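Porin (Acinetobacter baumannii AB307-0294, PDB 5DL7) probably acts as an outer-membrane porin of the OprD family, a beta-barrel channel that lets small solutes, perhaps including vanillate, across the outer membrane. Local coordinates at residues D104-T112 and V169-Y177; G181-F189 and T291-T299. All coordinates share one frame; numbering follows the deposited sequence.

Contact 1 of 2, residues D104-T112 and V169-Y177; sequences DYYGKIGIT and VRQRDSIRY. With CA (calcium ion), chain E.
Lys108 reaches from the barrel strand into the turn of 169-177, where backbone carbonyls receive its ammonium. NZ donates to Arg172 O and to Ser174 O, each at 2.9 Å; the first is met from above its carbonyl plane. Water 1 accepts from NZ and also lies within hydrogen-bonding distance of Arg170 O, bridging the two. Because the lysine is extended beyond CG, NZ arrives at the type I turn Gln171-Ser174.

Arg170 runs the other way past Lys108. Its NH2 donates to Ile109 O at 2.8 Å, a bent bond (134°), while NH1 bonds Ile175 O at 3.2 Å; both acceptors lie at the guanidinium edge. Lys108 CB covers one face, 3.6 Å above the plane, and Tyr177 CE2 the opposite one, so the group is sandwiched and its rotation fixed.

Apolar contact comes from Ile175, whose CG2 sits 3.7 Å from Tyr106 CB, near the plane of that ring. The phenol OH is bonded to Leu93 O.

At the start of 104-112 both carboxylate oxygens of Asp104 bind a calcium ion, with waters 3 and 4 and Arg102 O. The loop 171-177, folded inward against the wall strand 105-117, is as expected of an OprD-family barrel.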
ATOM      1  N   ASP A 104     -13.065  11.558  17.284  1.00 37.30           N
ATOM      2  CA  ASP A 104     -12.357  12.808  17.079  1.00 38.04           C
ATOM      3  C   ASP A 104     -10.856  12.742  17.400  1.00 38.94           C
ATOM      4  O   ASP A 104     -10.091  13.649  16.968  1.00 35.82           O
ATOM      5  CB  ASP A 104     -13.020  13.905  17.778  1.00 42.30           C
ATOM      6  CG  ASP A 104     -14.410  14.162  17.191  1.00 45.31           C
ATOM      7  OD1 ASP A 104     -14.657  14.082  15.942  1.00 41.51           O
ATOM      8  OD2 ASP A 104     -15.329  14.311  17.974  1.00 48.95           O
ATOM      9  N   TYR A 105     -10.463  11.664  18.100  1.00 35.11           N
ATOM     10  CA  TYR A 105      -9.159  11.439  18.577  1.00 35.31           C
ATOM     11  C   TYR A 105      -8.949   9.955  18.581  1.00 35.33           C
ATOM     12  O   TYR A 105      -9.920   9.244  18.857  1.00 34.48           O
ATOM     13  CB  TYR A 105      -8.842  12.058  19.874  1.00 37.81           C
ATOM     14  CG  TYR A 105      -7.639  11.502  20.333  1.00 40.98           C
ATOM     15  CD1 TYR A 105      -6.428  12.020  19.884  1.00 44.83           C
ATOM     16  CD2 TYR A 105      -7.615  10.402  21.212  1.00 42.24           C
ATOM     17  CE1 TYR A 105      -5.168  11.496  20.265  1.00 44.88           C
ATOM     18  CE2 TYR A 105      -6.378   9.793  21.538  1.00 41.91           C
ATOM     19  CZ  TYR A 105      -5.158  10.304  21.088  1.00 43.75           C
ATOM     20  OH  TYR A 105      -3.897   9.914  21.568  1.00 46.61           O
ATOM     21  N   TYR A 106      -7.782   9.470  18.099  1.00 30.93           N
ATOM     22  CA  TYR A 106      -7.449   8.102  18.317  1.00 31.38           C
ATOM     23  C   TYR A 106      -5.990   7.943  18.434  1.00 36.29           C
ATOM     24  O   TYR A 106      -5.181   8.608  17.646  1.00 33.92           O
ATOM     25  CB  TYR A 106      -7.986   7.147  17.302  1.00 30.45           C
ATOM     26  CG  TYR A 106      -7.463   7.140  15.803  1.00 28.96           C
ATOM     27  CD1 TYR A 106      -7.525   8.293  15.012  1.00 30.82           C
ATOM     28  CD2 TYR A 106      -7.042   5.941  15.183  1.00 29.09           C
ATOM     29  CE1 TYR A 106      -7.131   8.227  13.605  1.00 30.16           C
ATOM     30  CE2 TYR A 106      -6.646   5.846  13.795  1.00 28.40           C
ATOM     31  CZ  TYR A 106      -6.718   7.095  13.039  1.00 29.35           C
ATOM     32  OH  TYR A 106      -6.438   6.979  11.718  1.00 29.32           O
ATOM     33  N   GLY A 107      -5.591   7.021  19.314  1.00 33.72           N
ATOM     34  CA  GLY A 107      -4.185   6.858  19.672  1.00 36.50           C
ATOM     35  C   GLY A 107      -3.822   5.384  19.750  1.00 35.49           C
ATOM     36  O   GLY A 107      -4.735   4.608  20.023  1.00 36.74           O
ATOM     37  N   LYS A 108      -2.547   4.946  19.482  1.00 31.24           N
ATOM     38  CA  LYS A 108      -2.240   3.534  19.529  1.00 28.74           C
ATOM     39  C   LYS A 108      -0.728   3.335  19.506  1.00 30.98           C
ATOM     40  O   LYS A 108       0.034   4.301  19.096  1.00 29.09           O
ATOM     41  CB  LYS A 108      -2.843   2.666  18.450  1.00 29.37           C
ATOM     42  CG  LYS A 108      -2.913   3.337  17.070  1.00 26.60           C
ATOM     43  CD  LYS A 108      -3.384   2.485  15.976  1.00 26.68           C
ATOM     44  CE  LYS A 108      -3.692   3.270  14.740  1.00 27.42           C
ATOM     45  NZ  LYS A 108      -4.172   2.452  13.627  1.00 25.29           N
ATOM     46  N   ILE A 109      -0.280   2.329  20.166  1.00 28.44           N
ATOM     47  CA  ILE A 109       1.169   2.140  20.331  1.00 31.14           C
ATOM     48  C   ILE A 109       1.494   0.705  19.921  1.00 34.30           C
ATOM     49  O   ILE A 109       0.790  -0.245  20.371  1.00 33.42           O
ATOM     50  CB  ILE A 109       1.744   2.532  21.662  1.00 33.92           C
ATOM     51  CG1 ILE A 109       3.255   2.180  21.753  1.00 35.70           C
ATOM     52  CG2 ILE A 109       1.133   1.768  22.829  1.00 35.46           C
ATOM     53  CD1 ILE A 109       3.921   2.886  22.885  1.00 38.79           C
ATOM     54  N   GLY A 110       2.521   0.474  19.092  1.00 33.17           N
ATOM     55  CA  GLY A 110       3.103  -0.834  18.827  1.00 34.54           C
ATOM     56  C   GLY A 110       4.492  -1.039  19.310  1.00 31.28           C
ATOM     57  O   GLY A 110       5.246  -0.122  19.320  1.00 35.07           O
ATOM     58  N   ILE A 111       4.746  -2.125  19.953  1.00 32.58           N
ATOM     59  CA  ILE A 111       6.084  -2.408  20.517  1.00 35.41           C
ATOM     60  C   ILE A 111       6.596  -3.741  19.933  1.00 34.02           C
ATOM     61  O   ILE A 111       5.811  -4.658  19.753  1.00 30.22           O
ATOM     62  CB  ILE A 111       5.964  -2.704  21.989  1.00 43.11           C
ATOM     63  CG1 ILE A 111       5.079  -1.648  22.657  1.00 56.07           C
ATOM     64  CG2 ILE A 111       7.307  -2.809  22.587  1.00 45.85           C
ATOM     65  CD1 ILE A 111       5.835  -0.447  23.128  1.00 54.83           C
ATOM     66  N   THR A 112       7.922  -3.880  19.739  1.00 33.41           N
ATOM     67  CA  THR A 112       8.492  -5.096  19.163  1.00 31.69           C
ATOM     68  C   THR A 112       9.755  -5.417  19.905  1.00 32.55           C
ATOM     69  O   THR A 112      10.536  -4.513  20.238  1.00 37.04           O
ATOM     70  CB  THR A 112       8.944  -4.903  17.693  1.00 33.29           C
ATOM     71  OG1 THR A 112       8.035  -4.113  16.967  1.00 35.87           O
ATOM     72  CG2 THR A 112       9.103  -6.256  16.973  1.00 32.04           C
ATOM     73  N   VAL A 169      -4.403  -8.219  13.238  1.00 24.60           N
ATOM     74  CA  VAL A 169      -4.143  -7.046  12.432  1.00 22.59           C
ATOM     75  C   VAL A 169      -4.752  -5.836  13.129  1.00 23.87           C
ATOM     76  O   VAL A 169      -5.880  -5.940  13.682  1.00 25.02           O
ATOM     77  CB  VAL A 169      -4.686  -7.233  10.992  1.00 22.74           C
ATOM     78  CG1 VAL A 169      -6.196  -7.386  10.901  1.00 22.74           C
ATOM     79  CG2 VAL A 169      -4.220  -6.051  10.086  1.00 23.57           C
ATOM     80  N   ARG A 170      -4.045  -4.665  13.138  1.00 23.87           N
ATOM     81  CA  ARG A 170      -4.724  -3.470  13.579  1.00 24.55           C
ATOM     82  C   ARG A 170      -4.793  -2.517  12.363  1.00 23.96           C
ATOM     83  O   ARG A 170      -3.749  -2.046  11.924  1.00 25.46           O
ATOM     84  CB  ARG A 170      -3.926  -2.856  14.711  1.00 25.32           C
ATOM     85  CG  ARG A 170      -4.540  -1.540  15.195  1.00 28.41           C
ATOM     86  CD  ARG A 170      -4.268  -1.147  16.612  1.00 28.67           C
ATOM     87  NE  ARG A 170      -2.858  -1.076  16.965  1.00 30.85           N
ATOM     88  CZ  ARG A 170      -2.440  -0.971  18.207  1.00 34.20           C
ATOM     89  NH1 ARG A 170      -3.377  -0.928  19.182  1.00 37.60           N
ATOM     90  NH2 ARG A 170      -1.149  -0.915  18.519  1.00 39.16           N
ATOM     91  N   GLN A 171      -5.963  -2.321  11.898  1.00 23.21           N
ATOM     92  CA  GLN A 171      -6.227  -1.580  10.647  1.00 23.38           C
ATOM     93  C   GLN A 171      -5.782  -0.117  10.868  1.00 24.50           C
ATOM     94  O   GLN A 171      -5.767   0.406  11.964  1.00 22.98           O
ATOM     95  CB  GLN A 171      -7.586  -1.669  10.146  1.00 23.64           C
ATOM     96  CG  GLN A 171      -8.137  -3.103   9.968  1.00 25.70           C
ATOM     97  CD  GLN A 171      -7.389  -3.873   8.783  1.00 24.40           C
ATOM     98  OE1 GLN A 171      -6.311  -3.498   8.357  1.00 24.30           O
ATOM     99  NE2 GLN A 171      -7.882  -5.132   8.523  1.00 24.75           N
ATOM    100  N   ARG A 172      -5.465   0.478   9.742  1.00 22.37           N
ATOM    101  CA  ARG A 172      -4.987   1.868   9.789  1.00 23.05           C
ATOM    102  C   ARG A 172      -5.861   2.852  10.552  1.00 24.84           C
ATOM    103  O   ARG A 172      -5.374   3.756  11.272  1.00 25.39           O
ATOM    104  CB  ARG A 172      -4.791   2.357   8.264  1.00 22.99           C
ATOM    105  CG  ARG A 172      -6.013   2.307   7.482  1.00 23.85           C
ATOM    106  CD  ARG A 172      -5.679   2.078   5.987  1.00 22.99           C
ATOM    107  NE  ARG A 172      -6.851   1.990   5.153  1.00 23.65           N
ATOM    108  CZ  ARG A 172      -6.843   1.933   3.824  1.00 26.04           C
ATOM    109  NH1 ARG A 172      -5.680   1.813   3.165  1.00 25.05           N
ATOM    110  NH2 ARG A 172      -8.005   1.922   3.186  1.00 28.19           N
ATOM    111  N   ASP A 173      -7.162   2.701  10.399  1.00 24.33           N
ATOM    112  CA  ASP A 173      -8.171   3.538  11.018  1.00 25.30           C
ATOM    113  C   ASP A 173      -8.844   2.906  12.280  1.00 28.52           C
ATOM    114  O   ASP A 173      -9.893   3.320  12.667  1.00 28.88           O
ATOM    115  CB  ASP A 173      -9.321   3.822  10.063  1.00 28.46           C
ATOM    116  CG  ASP A 173      -9.956   2.548   9.440  1.00 31.88           C
ATOM    117  OD1 ASP A 173      -9.465   1.412   9.661  1.00 30.15           O
ATOM    118  OD2 ASP A 173     -11.041   2.695   8.760  1.00 35.83           O
ATOM    119  N   SER A 174      -8.070   2.111  12.990  1.00 26.27           N
ATOM    120  CA  SER A 174      -8.587   1.424  14.190  1.00 28.55           C
ATOM    121  C   SER A 174      -7.631   1.463  15.289  1.00 27.59           C
ATOM    122  O   SER A 174      -6.390   1.412  15.154  1.00 27.99           O
ATOM    123  CB  SER A 174      -8.858  -0.043  13.816  1.00 30.95           C
ATOM    124  OG  SER A 174      -9.441  -0.671  15.001  1.00 34.53           O
ATOM    125  N   ILE A 175      -8.197   1.550  16.517  1.00 27.89           N
ATOM    126  CA  ILE A 175      -7.381   1.370  17.672  1.00 29.35           C
ATOM    127  C   ILE A 175      -7.305  -0.070  18.139  1.00 30.98           C
ATOM    128  O   ILE A 175      -6.499  -0.328  19.115  1.00 34.18           O
ATOM    129  CB  ILE A 175      -7.749   2.215  18.867  1.00 31.08           C
ATOM    130  CG1 ILE A 175      -9.179   1.934  19.400  1.00 32.77           C
ATOM    131  CG2 ILE A 175      -7.751   3.705  18.534  1.00 34.17           C
ATOM    132  CD1 ILE A 175      -9.690   2.774  20.576  1.00 38.05           C
ATOM    133  N   ARG A 176      -8.142  -0.923  17.611  1.00 29.93           N
ATOM    134  CA  ARG A 176      -8.210  -2.369  18.131  1.00 33.69           C
ATOM    135  C   ARG A 176      -7.506  -3.405  17.179  1.00 32.11           C
ATOM    136  O   ARG A 176      -7.584  -3.209  15.944  1.00 30.04           O
ATOM    137  CB  ARG A 176      -9.692  -2.777  18.129  1.00 38.44           C
ATOM    138  CG  ARG A 176     -10.582  -1.937  19.048  1.00 48.71           C
ATOM    139  CD  ARG A 176     -11.997  -2.481  19.184  1.00 57.14           C
ATOM    140  NE  ARG A 176     -12.583  -2.646  17.849  1.00 67.70           N
ATOM    141  CZ  ARG A 176     -12.842  -3.816  17.204  1.00 67.07           C
ATOM    142  NH1 ARG A 176     -12.719  -5.020  17.771  1.00 77.39           N
ATOM    143  NH2 ARG A 176     -13.355  -3.764  15.987  1.00 71.04           N
ATOM    144  N   TYR A 177      -6.819  -4.366  17.734  1.00 29.42           N
ATOM    145  CA  TYR A 177      -6.455  -5.566  16.957  1.00 29.55           C
ATOM    146  C   TYR A 177      -7.600  -6.419  16.723  1.00 32.43           C
ATOM    147  O   TYR A 177      -8.408  -6.633  17.655  1.00 31.72           O
ATOM    148  CB  TYR A 177      -5.348  -6.350  17.651  1.00 29.98           C
ATOM    149  CG  TYR A 177      -4.041  -5.825  17.371  1.00 29.22           C
ATOM    150  CD1 TYR A 177      -3.495  -6.263  16.115  1.00 33.84           C
ATOM    151  CD2 TYR A 177      -3.445  -4.952  18.114  1.00 35.27           C
ATOM    152  CE1 TYR A 177      -2.330  -5.839  15.772  1.00 33.98           C
ATOM    153  CE2 TYR A 177      -2.145  -4.504  17.751  1.00 42.38           C
ATOM    154  CZ  TYR A 177      -1.665  -4.976  16.586  1.00 33.89           C
ATOM    155  OH  TYR A 177      -0.441  -4.711  15.871  1.00 36.61           O
TER
HETATM  156 CA    CA E 504     -17.114  13.159  16.290  1.00 54.91          CA
HETATM  157  O   HOH W   1      -2.461   0.427  12.791  1.00 29.64           O
HETATM  158  O   HOH W   2      -2.335   0.734  21.566  1.00 30.50           O
HETATM  159  O   HOH W   3     -17.829  11.824  17.880  1.00 51.98           O
HETATM  160  O   HOH W   4     -17.233  14.003  13.898  1.00 42.83           O

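Contact 2 of 2, residues G181-F189 and T291-T299; sequences GTDNINHRF and TGLPFLSGT
CG of Arg188 stands anti to the backbone N (chi1 -176°) and the chain bends at chi3, a course that carries the guanidinium past Gly292 to Leu293 O. Phe295 has its CG between the backbone N and the carbonyl carbon (chi1 46°), and the ring swings back to Ile185 and Arg188.

NH1 of Arg188 gives Leu293 O a rather long bond of 3.3 Å, in the carbonyl plane. Phe295 CE2 lies at the guanidinium edge, the two planes 61° apart, and Ile185 CB covers one guanidinium face. The charge is also met by Asp311, in a salt bridge, and Asn314 accepts from NH2. Ile185 CD1 touches Phe295 CZ at 3.5 Å, the side chains crossing at about a right angle.

Phe189 puts CZ 3.7 Å from Pro294 CB and its CE1 edge 3.5 Å from Thr291 OG1. Arg188 CG sits over one face of this ring, toward the rim.

At the other end backbone NH groups of 291-299 donate to 181-189: Ser297 N to Gly181 O at 2.8 Å, and Gly298 N to Asp183 OD2 at 3.0 Å, nearly straight but above the carboxylate plane. Water 6 accepts from Asp183 N and lies close to Phe295 O; water 7 sits between OD2 and Leu296 O. Two long loops packed together within the barrel in this way are characteristic of OprD-family porins, whose inward-folded loops narrow the channel.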
ATOM      1  N   GLY A 181      -7.660 -11.490   7.905  1.00 21.89           N
ATOM      2  CA  GLY A 181      -8.617 -11.945   6.928  1.00 20.51           C
ATOM      3  C   GLY A 181      -8.609 -11.167   5.671  1.00 19.98           C
ATOM      4  O   GLY A 181      -7.594 -10.618   5.293  1.00 21.75           O
ATOM      5  N   THR A 182      -9.734 -11.159   4.961  1.00 20.63           N
ATOM      6  CA  THR A 182      -9.891 -10.550   3.651  1.00 20.10           C
ATOM      7  C   THR A 182     -11.083  -9.636   3.640  1.00 21.58           C
ATOM      8  O   THR A 182     -12.043  -9.861   4.403  1.00 26.05           O
ATOM      9  CB  THR A 182     -10.178 -11.588   2.509  1.00 25.50           C
ATOM     10  OG1 THR A 182     -11.278 -12.443   2.936  1.00 26.35           O
ATOM     11  CG2 THR A 182      -9.005 -12.454   2.350  1.00 27.41           C
ATOM     12  N   ASP A 183     -11.019  -8.661   2.780  1.00 20.49           N
ATOM     13  CA  ASP A 183     -12.194  -7.861   2.451  1.00 20.98           C
ATOM     14  C   ASP A 183     -12.856  -8.542   1.203  1.00 22.54           C
ATOM     15  O   ASP A 183     -12.254  -9.473   0.560  1.00 24.12           O
ATOM     16  CB  ASP A 183     -11.763  -6.473   2.060  1.00 23.54           C
ATOM     17  CG  ASP A 183     -11.316  -5.636   3.293  1.00 28.48           C
ATOM     18  OD1 ASP A 183     -11.887  -5.809   4.326  1.00 29.31           O
ATOM     19  OD2 ASP A 183     -10.424  -4.829   3.065  1.00 30.27           O
ATOM     20  N   ASN A 184     -14.096  -8.105   0.922  1.00 22.47           N
ATOM     21  CA  ASN A 184     -14.766  -8.638  -0.301  1.00 22.32           C
ATOM     22  C   ASN A 184     -14.942  -7.453  -1.229  1.00 25.51           C
ATOM     23  O   ASN A 184     -15.790  -6.622  -1.040  1.00 29.29           O
ATOM     24  CB  ASN A 184     -16.066  -9.310   0.094  1.00 22.31           C
ATOM     25  CG  ASN A 184     -16.582 -10.262  -1.029  1.00 25.98           C
ATOM     26  OD1 ASN A 184     -15.731 -10.649  -1.874  1.00 25.06           O
ATOM     27  ND2 ASN A 184     -17.830 -10.564  -1.009  1.00 24.71           N
ATOM     28  N   ILE A 185     -14.106  -7.308  -2.190  1.00 21.51           N
ATOM     29  CA  ILE A 185     -14.097  -6.140  -3.086  1.00 20.23           C
ATOM     30  C   ILE A 185     -14.984  -6.463  -4.302  1.00 20.79           C
ATOM     31  O   ILE A 185     -14.710  -7.531  -4.941  1.00 21.43           O
ATOM     32  CB  ILE A 185     -12.672  -5.822  -3.496  1.00 23.18           C
ATOM     33  CG1 ILE A 185     -11.921  -5.365  -2.219  1.00 24.67           C
ATOM     34  CG2 ILE A 185     -12.627  -4.749  -4.547  1.00 24.04           C
ATOM     35  CD1 ILE A 185     -10.499  -5.505  -2.400  1.00 30.93           C
ATOM     36  N   ASN A 186     -15.997  -5.653  -4.597  1.00 20.37           N
ATOM     37  CA  ASN A 186     -16.825  -5.981  -5.757  1.00 20.80           C
ATOM     38  C   ASN A 186     -17.382  -7.372  -5.753  1.00 21.53           C
ATOM     39  O   ASN A 186     -17.620  -7.969  -6.813  1.00 21.61           O
ATOM     40  CB  ASN A 186     -16.132  -5.725  -7.108  1.00 21.19           C
ATOM     41  CG  ASN A 186     -15.591  -4.295  -7.237  1.00 22.54           C
ATOM     42  OD1 ASN A 186     -16.106  -3.346  -6.623  1.00 23.29           O
ATOM     43  ND2 ASN A 186     -14.501  -4.127  -7.972  1.00 21.83           N
ATOM     44  N   HIS A 187     -17.764  -7.850  -4.535  1.00 19.44           N
ATOM     45  CA  HIS A 187     -18.300  -9.201  -4.392  1.00 19.86           C
ATOM     46  C   HIS A 187     -17.476 -10.267  -5.121  1.00 18.90           C
ATOM     47  O   HIS A 187     -18.104 -11.263  -5.627  1.00 19.83           O
ATOM     48  CB  HIS A 187     -19.727  -9.241  -4.842  1.00 22.17           C
ATOM     49  CG  HIS A 187     -20.635  -8.252  -4.177  1.00 23.58           C
ATOM     50  ND1 HIS A 187     -21.073  -8.476  -2.920  1.00 27.78           N
ATOM     51  CD2 HIS A 187     -21.049  -6.956  -4.493  1.00 25.61           C
ATOM     52  CE1 HIS A 187     -21.808  -7.457  -2.468  1.00 27.38           C
ATOM     53  NE2 HIS A 187     -21.792  -6.515  -3.408  1.00 28.60           N
ATOM     54  N   ARG A 188     -16.197 -10.143  -5.049  1.00 19.01           N
ATOM     55  CA  ARG A 188     -15.223 -11.026  -5.722  1.00 21.07           C
ATOM     56  C   ARG A 188     -15.300 -12.485  -5.262  1.00 22.62           C
ATOM     57  O   ARG A 188     -15.219 -13.476  -6.044  1.00 21.09           O
ATOM     58  CB  ARG A 188     -13.843 -10.449  -5.528  1.00 23.34           C
ATOM     59  CG  ARG A 188     -12.700 -11.097  -6.189  1.00 27.61           C
ATOM     60  CD  ARG A 188     -11.467 -10.164  -6.047  1.00 26.26           C
ATOM     61  NE  ARG A 188     -11.649  -8.914  -6.732  1.00 24.68           N
ATOM     62  CZ  ARG A 188     -10.858  -7.807  -6.687  1.00 27.78           C
ATOM     63  NH1 ARG A 188      -9.814  -7.812  -5.894  1.00 26.66           N
ATOM     64  NH2 ARG A 188     -11.068  -6.740  -7.277  1.00 24.48           N
ATOM     65  N   PHE A 189     -15.569 -12.618  -3.955  1.00 20.02           N
ATOM     66  CA  PHE A 189     -15.692 -13.851  -3.249  1.00 20.73           C
ATOM     67  C   PHE A 189     -17.001 -13.957  -2.509  1.00 24.12           C
ATOM     68  O   PHE A 189     -17.879 -13.077  -2.638  1.00 24.29           O
ATOM     69  CB  PHE A 189     -14.456 -14.038  -2.333  1.00 20.22           C
ATOM     70  CG  PHE A 189     -13.143 -13.873  -2.982  1.00 19.73           C
ATOM     71  CD1 PHE A 189     -12.640 -14.849  -3.881  1.00 19.36           C
ATOM     72  CD2 PHE A 189     -12.421 -12.734  -2.844  1.00 19.12           C
ATOM     73  CE1 PHE A 189     -11.453 -14.665  -4.574  1.00 19.22           C
ATOM     74  CE2 PHE A 189     -11.173 -12.571  -3.477  1.00 20.09           C
ATOM     75  CZ  PHE A 189     -10.708 -13.485  -4.333  1.00 19.57           C
ATOM     76  N   THR A 291     -11.726 -16.494 -10.491  1.00 20.26           N
ATOM     77  CA  THR A 291     -11.886 -15.346  -9.601  1.00 21.00           C
ATOM     78  C   THR A 291     -10.979 -14.252  -9.815  1.00 22.38           C
ATOM     79  O   THR A 291      -9.905 -14.465 -10.436  1.00 20.65           O
ATOM     80  CB  THR A 291     -11.906 -15.805  -8.107  1.00 21.96           C
ATOM     81  OG1 THR A 291     -10.507 -16.087  -7.627  1.00 21.36           O
ATOM     82  CG2 THR A 291     -12.762 -16.975  -7.821  1.00 22.44           C
ATOM     83  N   GLY A 292     -11.162 -13.151  -9.119  1.00 19.79           N
ATOM     84  CA  GLY A 292     -10.180 -12.139  -9.057  1.00 18.93           C
ATOM     85  C   GLY A 292      -9.131 -12.497  -8.021  1.00 17.46           C
ATOM     86  O   GLY A 292      -9.088 -13.523  -7.410  1.00 20.33           O
ATOM     87  N   LEU A 293      -8.241 -11.545  -7.821  1.00 18.64           N
ATOM     88  CA  LEU A 293      -7.080 -11.662  -6.948  1.00 18.18           C
ATOM     89  C   LEU A 293      -7.430 -11.432  -5.430  1.00 19.90           C
ATOM     90  O   LEU A 293      -7.961 -10.395  -5.116  1.00 18.15           O
ATOM     91  CB  LEU A 293      -6.029 -10.603  -7.266  1.00 19.09           C
ATOM     92  CG  LEU A 293      -4.721 -10.572  -6.486  1.00 19.54           C
ATOM     93  CD1 LEU A 293      -3.905 -11.826  -6.686  1.00 19.13           C
ATOM     94  CD2 LEU A 293      -3.969  -9.287  -6.724  1.00 22.88           C
ATOM     95  N   PRO A 294      -7.166 -12.393  -4.604  1.00 18.43           N
ATOM     96  CA  PRO A 294      -7.285 -12.142  -3.127  1.00 19.26           C
ATOM     97  C   PRO A 294      -6.053 -11.538  -2.537  1.00 19.02           C
ATOM     98  O   PRO A 294      -4.936 -11.743  -2.997  1.00 18.86           O
ATOM     99  CB  PRO A 294      -7.493 -13.533  -2.480  1.00 20.50           C
ATOM    100  CG  PRO A 294      -6.624 -14.417  -3.424  1.00 20.75           C
ATOM    101  CD  PRO A 294      -6.713 -13.799  -4.811  1.00 19.18           C
ATOM    102  N   PHE A 295      -6.273 -10.797  -1.416  1.00 20.40           N
ATOM    103  CA  PHE A 295      -5.186 -10.235  -0.613  1.00 17.78           C
ATOM    104  C   PHE A 295      -5.728  -9.863   0.766  1.00 17.66           C
ATOM    105  O   PHE A 295      -6.961  -9.879   0.899  1.00 17.81           O
ATOM    106  CB  PHE A 295      -4.448  -9.059  -1.340  1.00 17.39           C
ATOM    107  CG  PHE A 295      -5.381  -8.033  -1.985  1.00 18.71           C
ATOM    108  CD1 PHE A 295      -5.806  -6.934  -1.214  1.00 19.94           C
ATOM    109  CD2 PHE A 295      -5.755  -8.143  -3.339  1.00 19.03           C
ATOM    110  CE1 PHE A 295      -6.625  -6.009  -1.767  1.00 22.26           C
ATOM    111  CE2 PHE A 295      -6.625  -7.275  -3.904  1.00 19.54           C
ATOM    112  CZ  PHE A 295      -7.101  -6.204  -3.102  1.00 20.91           C
ATOM    113  N   LEU A 296      -4.876  -9.513   1.653  1.00 17.42           N
ATOM    114  CA  LEU A 296      -5.309  -9.262   3.049  1.00 18.40           C
ATOM    115  C   LEU A 296      -6.216  -8.074   3.143  1.00 19.66           C
ATOM    116  O   LEU A 296      -6.118  -7.102   2.388  1.00 20.25           O
ATOM    117  CB  LEU A 296      -4.085  -9.195   3.972  1.00 20.87           C
ATOM    118  CG  LEU A 296      -3.415 -10.524   4.138  1.00 20.37           C
ATOM    119  CD1 LEU A 296      -2.005 -10.326   4.743  1.00 22.57           C
ATOM    120  CD2 LEU A 296      -4.127 -11.455   5.102  1.00 23.60           C
ATOM    121  N   SER A 297      -7.056  -8.095   4.153  1.00 21.11           N
ATOM    122  CA  SER A 297      -7.964  -6.971   4.469  1.00 20.26           C
ATOM    123  C   SER A 297      -7.173  -5.703   4.768  1.00 21.53           C
ATOM    124  O   SER A 297      -6.053  -5.724   5.375  1.00 22.42           O
ATOM    125  CB  SER A 297      -8.879  -7.351   5.672  1.00 21.72           C
ATOM    126  OG  SER A 297      -8.079  -7.597   6.845  1.00 22.97           O
ATOM    127  N   GLY A 298      -7.861  -4.588   4.562  1.00 22.35           N
ATOM    128  CA  GLY A 298      -7.398  -3.267   5.023  1.00 23.04           C
ATOM    129  C   GLY A 298      -6.316  -2.552   4.226  1.00 25.42           C
ATOM    130  O   GLY A 298      -5.649  -1.595   4.693  1.00 24.03           O
ATOM    131  N   THR A 299      -6.084  -3.110   3.024  1.00 23.25           N
ATOM    132  CA  THR A 299      -4.906  -2.673   2.222  1.00 25.08           C
ATOM    133  C   THR A 299      -5.272  -2.681   0.678  1.00 25.40           C
ATOM    134  O   THR A 299      -6.378  -3.052   0.357  1.00 28.77           O
ATOM    135  CB  THR A 299      -3.631  -3.473   2.565  1.00 27.90           C
ATOM    136  OG1 THR A 299      -2.403  -2.714   2.058  1.00 31.24           O
ATOM    137  CG2 THR A 299      -3.742  -4.787   2.122  1.00 26.77           C
TER
HETATM  138  O   HOH W   5      -5.650  -8.831   7.543  1.00 25.42           O
HETATM  139  O   HOH W   6      -8.933  -7.983   0.729  1.00 24.21           O
HETATM  140  O   HOH W   7      -8.288  -5.379   1.133  1.00 29.23           O
HETATM  141  O   HOH W   8     -14.003 -13.019  -8.545  1.00 18.72           O

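Contacts 1 and 2 follow one another along the chain, their centres 22 Å apart, and they meet through the turn at the end of strand 159-170. Gln171 of contact 1 brings NE2 to 3.0 Å from Ser297 OG of contact 2, a weak hydrogen bond, and its OE1 to 3.5 Å from Gly298 CA. Gln144 bonds residues of both, Gln171 through OE1 and, weakly, Ser297 through O. The calcium ion at Asp104 belongs to contact 1, whereas contact 2 approaches a different calcium site: the Thr291 side chain lies about 5 Å from that of Glu261, a ligand of another calcium ion. Together they tie the wall strand, 169-177 and the loops 181-189 and 291-299 to one another.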